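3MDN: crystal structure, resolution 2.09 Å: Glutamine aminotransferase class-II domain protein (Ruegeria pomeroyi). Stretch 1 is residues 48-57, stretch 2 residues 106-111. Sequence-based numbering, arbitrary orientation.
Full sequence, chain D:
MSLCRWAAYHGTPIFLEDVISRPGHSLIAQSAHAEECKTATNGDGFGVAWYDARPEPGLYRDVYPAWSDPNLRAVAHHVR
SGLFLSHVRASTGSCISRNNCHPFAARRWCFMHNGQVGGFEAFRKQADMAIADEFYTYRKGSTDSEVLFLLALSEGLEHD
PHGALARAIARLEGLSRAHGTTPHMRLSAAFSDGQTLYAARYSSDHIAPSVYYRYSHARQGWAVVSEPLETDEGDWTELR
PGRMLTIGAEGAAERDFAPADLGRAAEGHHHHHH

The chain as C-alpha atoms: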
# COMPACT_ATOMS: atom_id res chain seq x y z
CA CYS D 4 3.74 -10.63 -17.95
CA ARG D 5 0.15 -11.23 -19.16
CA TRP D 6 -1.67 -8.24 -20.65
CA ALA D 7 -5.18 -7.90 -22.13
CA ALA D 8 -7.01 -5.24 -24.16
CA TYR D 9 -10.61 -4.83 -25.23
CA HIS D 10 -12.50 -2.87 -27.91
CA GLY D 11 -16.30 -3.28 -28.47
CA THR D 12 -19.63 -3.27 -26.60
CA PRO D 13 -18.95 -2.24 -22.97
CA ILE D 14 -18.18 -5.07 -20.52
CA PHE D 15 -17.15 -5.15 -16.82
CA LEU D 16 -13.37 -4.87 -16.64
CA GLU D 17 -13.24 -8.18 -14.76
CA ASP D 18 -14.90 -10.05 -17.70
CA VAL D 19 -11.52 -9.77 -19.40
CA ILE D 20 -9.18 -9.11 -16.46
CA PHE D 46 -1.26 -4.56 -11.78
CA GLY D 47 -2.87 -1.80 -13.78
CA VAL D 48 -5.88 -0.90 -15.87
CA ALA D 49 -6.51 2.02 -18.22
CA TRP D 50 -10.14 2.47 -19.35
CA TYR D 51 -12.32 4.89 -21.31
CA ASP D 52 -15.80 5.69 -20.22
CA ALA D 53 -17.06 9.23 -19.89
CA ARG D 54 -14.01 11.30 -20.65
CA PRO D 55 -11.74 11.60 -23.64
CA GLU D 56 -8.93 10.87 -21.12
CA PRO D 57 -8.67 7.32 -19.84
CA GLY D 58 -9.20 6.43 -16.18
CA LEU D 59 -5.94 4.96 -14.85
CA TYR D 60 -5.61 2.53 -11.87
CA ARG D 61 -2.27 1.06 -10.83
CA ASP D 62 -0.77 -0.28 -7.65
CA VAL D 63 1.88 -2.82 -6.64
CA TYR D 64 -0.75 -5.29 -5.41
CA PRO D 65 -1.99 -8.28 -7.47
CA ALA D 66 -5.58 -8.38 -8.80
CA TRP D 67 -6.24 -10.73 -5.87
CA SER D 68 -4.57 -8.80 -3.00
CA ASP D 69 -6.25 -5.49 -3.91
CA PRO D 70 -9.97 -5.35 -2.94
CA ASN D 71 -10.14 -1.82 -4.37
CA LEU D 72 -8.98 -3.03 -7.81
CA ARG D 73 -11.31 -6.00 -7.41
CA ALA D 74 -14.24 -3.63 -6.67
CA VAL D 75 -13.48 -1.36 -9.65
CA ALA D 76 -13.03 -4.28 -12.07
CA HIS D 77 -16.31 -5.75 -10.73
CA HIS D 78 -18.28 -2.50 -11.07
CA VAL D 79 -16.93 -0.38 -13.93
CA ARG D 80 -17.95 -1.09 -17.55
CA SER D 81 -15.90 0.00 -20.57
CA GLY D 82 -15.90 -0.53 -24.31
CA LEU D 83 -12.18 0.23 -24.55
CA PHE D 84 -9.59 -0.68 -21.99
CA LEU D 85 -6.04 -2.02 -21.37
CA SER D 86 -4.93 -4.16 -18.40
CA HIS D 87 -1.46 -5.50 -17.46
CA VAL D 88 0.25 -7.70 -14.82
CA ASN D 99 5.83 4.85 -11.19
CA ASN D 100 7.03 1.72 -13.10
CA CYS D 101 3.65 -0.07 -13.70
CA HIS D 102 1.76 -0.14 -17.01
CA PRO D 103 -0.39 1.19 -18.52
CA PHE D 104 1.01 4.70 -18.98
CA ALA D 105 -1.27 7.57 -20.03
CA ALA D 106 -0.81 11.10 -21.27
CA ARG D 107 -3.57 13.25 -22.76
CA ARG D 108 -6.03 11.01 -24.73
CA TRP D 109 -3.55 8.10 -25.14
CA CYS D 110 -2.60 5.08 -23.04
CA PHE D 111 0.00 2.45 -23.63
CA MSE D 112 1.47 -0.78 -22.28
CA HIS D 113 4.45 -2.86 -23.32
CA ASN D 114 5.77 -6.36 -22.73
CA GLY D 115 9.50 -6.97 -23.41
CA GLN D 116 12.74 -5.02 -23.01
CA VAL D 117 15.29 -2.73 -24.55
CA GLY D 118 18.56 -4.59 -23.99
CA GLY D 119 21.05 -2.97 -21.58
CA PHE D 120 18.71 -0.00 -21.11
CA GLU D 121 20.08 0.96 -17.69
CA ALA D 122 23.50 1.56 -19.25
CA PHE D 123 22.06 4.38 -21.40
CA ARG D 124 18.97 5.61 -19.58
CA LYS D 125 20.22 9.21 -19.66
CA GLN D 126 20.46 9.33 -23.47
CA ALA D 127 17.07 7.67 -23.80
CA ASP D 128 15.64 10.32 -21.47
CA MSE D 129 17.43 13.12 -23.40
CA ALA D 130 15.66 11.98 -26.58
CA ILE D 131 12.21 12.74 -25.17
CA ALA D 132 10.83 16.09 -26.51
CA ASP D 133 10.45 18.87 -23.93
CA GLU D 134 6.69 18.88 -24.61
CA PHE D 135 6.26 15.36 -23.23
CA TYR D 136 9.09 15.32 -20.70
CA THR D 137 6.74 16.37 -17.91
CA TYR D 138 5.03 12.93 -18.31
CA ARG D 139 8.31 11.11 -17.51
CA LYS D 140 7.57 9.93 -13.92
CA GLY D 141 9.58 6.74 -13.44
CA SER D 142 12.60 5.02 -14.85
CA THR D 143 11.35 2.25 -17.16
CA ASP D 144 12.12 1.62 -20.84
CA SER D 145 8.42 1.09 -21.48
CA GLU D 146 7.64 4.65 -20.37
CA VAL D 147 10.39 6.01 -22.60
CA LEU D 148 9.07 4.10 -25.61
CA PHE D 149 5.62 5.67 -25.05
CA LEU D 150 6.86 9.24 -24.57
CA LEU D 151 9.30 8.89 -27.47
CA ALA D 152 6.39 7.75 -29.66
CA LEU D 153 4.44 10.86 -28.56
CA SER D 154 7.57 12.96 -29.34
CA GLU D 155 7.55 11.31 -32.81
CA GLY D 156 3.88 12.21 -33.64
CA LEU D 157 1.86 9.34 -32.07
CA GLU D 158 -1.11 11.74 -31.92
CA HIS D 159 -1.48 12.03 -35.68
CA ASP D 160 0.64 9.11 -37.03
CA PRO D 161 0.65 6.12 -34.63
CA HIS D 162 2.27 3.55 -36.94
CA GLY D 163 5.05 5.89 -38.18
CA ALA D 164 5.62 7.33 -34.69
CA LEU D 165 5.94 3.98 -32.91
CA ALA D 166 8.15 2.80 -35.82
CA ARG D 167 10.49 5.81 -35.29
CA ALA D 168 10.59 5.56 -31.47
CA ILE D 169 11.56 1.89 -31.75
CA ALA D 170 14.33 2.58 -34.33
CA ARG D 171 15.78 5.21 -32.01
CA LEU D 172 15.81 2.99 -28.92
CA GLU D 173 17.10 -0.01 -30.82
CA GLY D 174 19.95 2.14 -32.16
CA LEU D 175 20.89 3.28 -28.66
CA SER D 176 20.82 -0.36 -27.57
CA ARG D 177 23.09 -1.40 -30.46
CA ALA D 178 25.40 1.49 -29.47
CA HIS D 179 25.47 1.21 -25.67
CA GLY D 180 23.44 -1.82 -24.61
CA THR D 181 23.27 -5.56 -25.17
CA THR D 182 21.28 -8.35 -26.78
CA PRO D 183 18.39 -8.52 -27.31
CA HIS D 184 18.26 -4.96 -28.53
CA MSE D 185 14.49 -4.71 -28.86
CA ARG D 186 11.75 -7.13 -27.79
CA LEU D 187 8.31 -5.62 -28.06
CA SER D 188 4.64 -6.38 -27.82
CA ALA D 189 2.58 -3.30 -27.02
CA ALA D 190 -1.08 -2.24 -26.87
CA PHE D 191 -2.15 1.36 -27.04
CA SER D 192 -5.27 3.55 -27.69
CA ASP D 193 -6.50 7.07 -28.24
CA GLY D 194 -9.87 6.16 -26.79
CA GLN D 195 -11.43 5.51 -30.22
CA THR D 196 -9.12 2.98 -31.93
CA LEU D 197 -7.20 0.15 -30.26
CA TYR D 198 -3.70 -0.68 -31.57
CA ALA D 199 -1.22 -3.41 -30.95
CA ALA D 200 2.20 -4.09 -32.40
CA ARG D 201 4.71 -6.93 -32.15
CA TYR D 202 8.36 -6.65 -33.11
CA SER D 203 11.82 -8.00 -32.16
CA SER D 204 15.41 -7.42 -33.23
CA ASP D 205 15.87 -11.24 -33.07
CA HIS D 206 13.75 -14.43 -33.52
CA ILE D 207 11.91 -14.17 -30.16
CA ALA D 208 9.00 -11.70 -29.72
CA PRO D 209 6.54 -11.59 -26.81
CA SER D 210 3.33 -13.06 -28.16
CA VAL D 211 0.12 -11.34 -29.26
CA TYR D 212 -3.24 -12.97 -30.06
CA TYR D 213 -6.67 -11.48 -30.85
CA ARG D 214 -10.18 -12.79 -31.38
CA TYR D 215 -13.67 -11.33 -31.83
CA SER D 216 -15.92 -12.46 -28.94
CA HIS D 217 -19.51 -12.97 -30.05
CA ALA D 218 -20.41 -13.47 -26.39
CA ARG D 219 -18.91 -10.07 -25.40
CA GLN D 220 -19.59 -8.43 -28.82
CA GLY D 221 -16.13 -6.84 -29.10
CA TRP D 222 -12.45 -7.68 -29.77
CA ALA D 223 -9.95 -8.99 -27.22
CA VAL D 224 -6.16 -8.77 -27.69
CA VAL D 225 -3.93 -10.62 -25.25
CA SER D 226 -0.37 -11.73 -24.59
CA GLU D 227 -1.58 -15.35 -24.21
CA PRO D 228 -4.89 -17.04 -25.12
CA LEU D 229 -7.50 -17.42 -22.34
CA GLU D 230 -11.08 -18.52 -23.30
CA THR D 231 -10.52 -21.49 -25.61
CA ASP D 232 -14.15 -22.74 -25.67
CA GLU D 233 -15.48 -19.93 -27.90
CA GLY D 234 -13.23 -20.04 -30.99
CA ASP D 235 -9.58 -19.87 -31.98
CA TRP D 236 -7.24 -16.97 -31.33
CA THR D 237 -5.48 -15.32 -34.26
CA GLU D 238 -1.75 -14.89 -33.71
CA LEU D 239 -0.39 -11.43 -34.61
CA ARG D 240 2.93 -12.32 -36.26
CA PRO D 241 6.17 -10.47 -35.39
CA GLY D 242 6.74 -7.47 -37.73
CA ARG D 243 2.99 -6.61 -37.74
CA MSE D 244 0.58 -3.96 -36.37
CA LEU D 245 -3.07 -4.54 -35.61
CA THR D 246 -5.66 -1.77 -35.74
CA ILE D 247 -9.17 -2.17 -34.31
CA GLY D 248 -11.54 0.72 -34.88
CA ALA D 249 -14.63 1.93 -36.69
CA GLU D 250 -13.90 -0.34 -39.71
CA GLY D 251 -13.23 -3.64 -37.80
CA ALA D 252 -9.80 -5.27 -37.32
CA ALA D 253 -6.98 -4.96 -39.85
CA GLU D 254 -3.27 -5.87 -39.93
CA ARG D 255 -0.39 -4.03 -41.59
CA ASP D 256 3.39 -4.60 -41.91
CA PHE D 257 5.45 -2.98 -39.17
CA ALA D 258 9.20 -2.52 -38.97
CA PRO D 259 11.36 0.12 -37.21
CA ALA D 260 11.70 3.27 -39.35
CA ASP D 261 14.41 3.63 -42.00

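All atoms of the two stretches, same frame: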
# COMPACT_ATOMS: atom_id res chain seq x y z
N VAL D 48 -4.86 -0.94 -14.85
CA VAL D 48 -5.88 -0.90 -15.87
C VAL D 48 -6.02 0.56 -16.31
O VAL D 48 -5.95 1.48 -15.50
CB VAL D 48 -7.26 -1.49 -15.40
CG1 VAL D 48 -7.85 -0.69 -14.26
CG2 VAL D 48 -8.23 -1.53 -16.56
N ALA D 49 -6.15 0.74 -17.63
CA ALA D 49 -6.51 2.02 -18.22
C ALA D 49 -7.84 1.84 -18.95
O ALA D 49 -7.97 0.91 -19.73
CB ALA D 49 -5.40 2.49 -19.21
N TRP D 50 -8.84 2.69 -18.69
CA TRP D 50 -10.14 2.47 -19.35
C TRP D 50 -10.79 3.78 -19.78
O TRP D 50 -10.59 4.81 -19.14
CB TRP D 50 -11.11 1.65 -18.45
CG TRP D 50 -11.81 2.49 -17.37
CD1 TRP D 50 -13.04 3.06 -17.46
CD2 TRP D 50 -11.29 2.85 -16.10
NE1 TRP D 50 -13.32 3.77 -16.31
CE2 TRP D 50 -12.26 3.65 -15.45
CE3 TRP D 50 -10.08 2.59 -15.43
CZ2 TRP D 50 -12.08 4.17 -14.16
CZ3 TRP D 50 -9.90 3.12 -14.13
CH2 TRP D 50 -10.88 3.89 -13.52
N TYR D 51 -11.57 3.73 -20.84
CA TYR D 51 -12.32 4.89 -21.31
C TYR D 51 -13.78 4.68 -21.00
O TYR D 51 -14.35 3.60 -21.21
CB TYR D 51 -12.17 5.09 -22.85
CG TYR D 51 -10.75 5.38 -23.28
CD1 TYR D 51 -9.89 4.34 -23.62
CD2 TYR D 51 -10.26 6.69 -23.33
CE1 TYR D 51 -8.57 4.59 -23.99
CE2 TYR D 51 -8.96 6.95 -23.72
CZ TYR D 51 -8.12 5.90 -24.05
OH TYR D 51 -6.82 6.14 -24.40
N ASP D 52 -14.42 5.75 -20.59
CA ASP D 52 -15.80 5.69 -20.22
C ASP D 52 -16.37 7.03 -20.63
O ASP D 52 -16.71 7.23 -21.79
CB ASP D 52 -15.92 5.49 -18.70
CG ASP D 52 -17.36 5.20 -18.24
OD1 ASP D 52 -18.27 5.10 -19.10
OD2 ASP D 52 -17.59 5.07 -17.02
N ALA D 53 -16.36 7.97 -19.69
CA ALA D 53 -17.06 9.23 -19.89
C ALA D 53 -16.17 10.35 -20.44
O ALA D 53 -16.67 11.37 -20.90
CB ALA D 53 -17.72 9.72 -18.54
N ARG D 54 -14.87 10.19 -20.34
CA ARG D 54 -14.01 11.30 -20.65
C ARG D 54 -13.14 10.95 -21.85
O ARG D 54 -12.88 9.78 -22.12
CB ARG D 54 -13.13 11.65 -19.45
CG ARG D 54 -13.86 11.99 -18.12
CD ARG D 54 -13.02 13.00 -17.37
NE ARG D 54 -13.41 13.27 -15.98
CZ ARG D 54 -14.32 14.16 -15.59
NH1 ARG D 54 -15.01 14.85 -16.48
NH2 ARG D 54 -14.58 14.33 -14.29
N PRO D 55 -12.66 11.98 -22.56
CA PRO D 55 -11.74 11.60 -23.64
C PRO D 55 -10.43 11.08 -23.04
O PRO D 55 -9.71 10.37 -23.71
CB PRO D 55 -11.52 12.91 -24.40
CG PRO D 55 -12.40 13.96 -23.72
CD PRO D 55 -12.80 13.44 -22.40
N GLU D 56 -10.11 11.45 -21.79
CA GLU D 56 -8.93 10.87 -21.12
C GLU D 56 -9.28 9.54 -20.47
O GLU D 56 -10.37 9.37 -19.95
CB GLU D 56 -8.37 11.80 -20.03
CG GLU D 56 -7.98 13.20 -20.50
CD GLU D 56 -9.19 14.06 -20.80
OE1 GLU D 56 -10.21 13.94 -20.08
OE2 GLU D 56 -9.13 14.86 -21.76
N PRO D 57 -8.32 8.62 -20.43
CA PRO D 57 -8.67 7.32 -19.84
C PRO D 57 -8.59 7.40 -18.32
O PRO D 57 -7.77 8.11 -17.79
CB PRO D 57 -7.59 6.38 -20.43
CG PRO D 57 -6.37 7.34 -20.62
CD PRO D 57 -6.96 8.66 -20.99
N ALA D 106 -1.09 9.67 -21.17
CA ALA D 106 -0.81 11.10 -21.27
C ALA D 106 -1.80 11.64 -22.29
O ALA D 106 -1.94 11.06 -23.37
CB ALA D 106 0.63 11.34 -21.69
N ARG D 107 -2.50 12.71 -21.93
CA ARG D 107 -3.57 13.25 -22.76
C ARG D 107 -4.65 12.20 -23.08
O ARG D 107 -5.13 11.54 -22.17
CB ARG D 107 -2.98 13.82 -24.05
CG ARG D 107 -2.03 14.97 -23.76
CD ARG D 107 -1.33 15.43 -25.00
NE ARG D 107 -0.36 16.46 -24.63
CZ ARG D 107 0.38 17.14 -25.48
NH1 ARG D 107 0.26 16.89 -26.80
NH2 ARG D 107 1.22 18.06 -25.03
N ARG D 108 -5.01 12.02 -24.35
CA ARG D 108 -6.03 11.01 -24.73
C ARG D 108 -5.52 9.55 -24.83
O ARG D 108 -6.34 8.60 -24.97
CB ARG D 108 -6.72 11.36 -26.08
CG ARG D 108 -7.53 12.68 -26.15
CD ARG D 108 -8.07 12.92 -27.60
NE ARG D 108 -8.62 11.67 -28.15
CZ ARG D 108 -9.02 11.48 -29.41
NH1 ARG D 108 -8.95 12.46 -30.31
NH2 ARG D 108 -9.49 10.29 -29.78
N TRP D 109 -4.20 9.38 -24.77
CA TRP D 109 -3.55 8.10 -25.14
C TRP D 109 -3.12 7.28 -23.92
O TRP D 109 -2.79 7.85 -22.88
CB TRP D 109 -2.31 8.37 -25.99
CG TRP D 109 -2.64 8.87 -27.34
CD1 TRP D 109 -2.94 10.15 -27.71
CD2 TRP D 109 -2.71 8.08 -28.54
NE1 TRP D 109 -3.19 10.21 -29.08
CE2 TRP D 109 -3.06 8.95 -29.61
CE3 TRP D 109 -2.55 6.72 -28.80
CZ2 TRP D 109 -3.22 8.50 -30.91
CZ3 TRP D 109 -2.71 6.27 -30.10
CH2 TRP D 109 -3.05 7.16 -31.15
N CYS D 110 -3.16 5.96 -24.06
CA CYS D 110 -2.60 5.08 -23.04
C CYS D 110 -1.85 3.99 -23.74
O CYS D 110 -2.02 3.80 -24.94
CB CYS D 110 -3.67 4.50 -22.11
SG CYS D 110 -4.98 3.59 -22.93
N PHE D 111 -1.03 3.26 -23.00
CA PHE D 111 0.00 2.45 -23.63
C PHE D 111 0.55 1.45 -22.63
O PHE D 111 0.73 1.76 -21.46
CB PHE D 111 1.11 3.42 -24.08
CG PHE D 111 2.28 2.76 -24.78
CD1 PHE D 111 3.32 2.22 -24.05
CD2 PHE D 111 2.33 2.74 -26.16
CE1 PHE D 111 4.39 1.63 -24.69
CE2 PHE D 111 3.40 2.16 -26.83
CZ PHE D 111 4.43 1.60 -26.09

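A strand and a hairpin can pack closely without sharing a backbone ladder, and this pair is a compact example. The strand that enters the first stretch at Val 48 and includes Ala 49 and Trp 50 and the strand that starts at Trp 109 and runs on beyond Phe 111 lie roughly antiparallel, at 151°, but their axes come no nearer than 8.4 Å. That spacing is too wide for backbone pairing, and side chains occupy the space between them. The second stretch reverses through a type II' turn from Ala 106 to Trp 109, closed by reciprocal hydrogen bonds: Ala 106 N to Trp 109 O (3.0 Å) and Trp 109 N to Ala 106 O (3.1 Å).

One hydrogen bond joins the stretches. The Tyr 51 side chain starts sideways, yet its end reaches the turn, where Tyr 51 OH donates to Arg 108 O at 2.6 Å. The acceptor lies near the plane of the ring, at its edge, and a buried phenol thereby satisfies its polar end with a backbone carbonyl.

Cys 110 is the apolar counterpart. Cys 110 points toward the first stretch, with Cys 110 SG 3.9 Å from both Ala 49 CB and Tyr 51 CE1 and Cys 110 CB 4.2 Å from Pro 57 CG. Pro 57 also rests against the turn, with Pro 57 CD 3.6 Å from Arg 107 O.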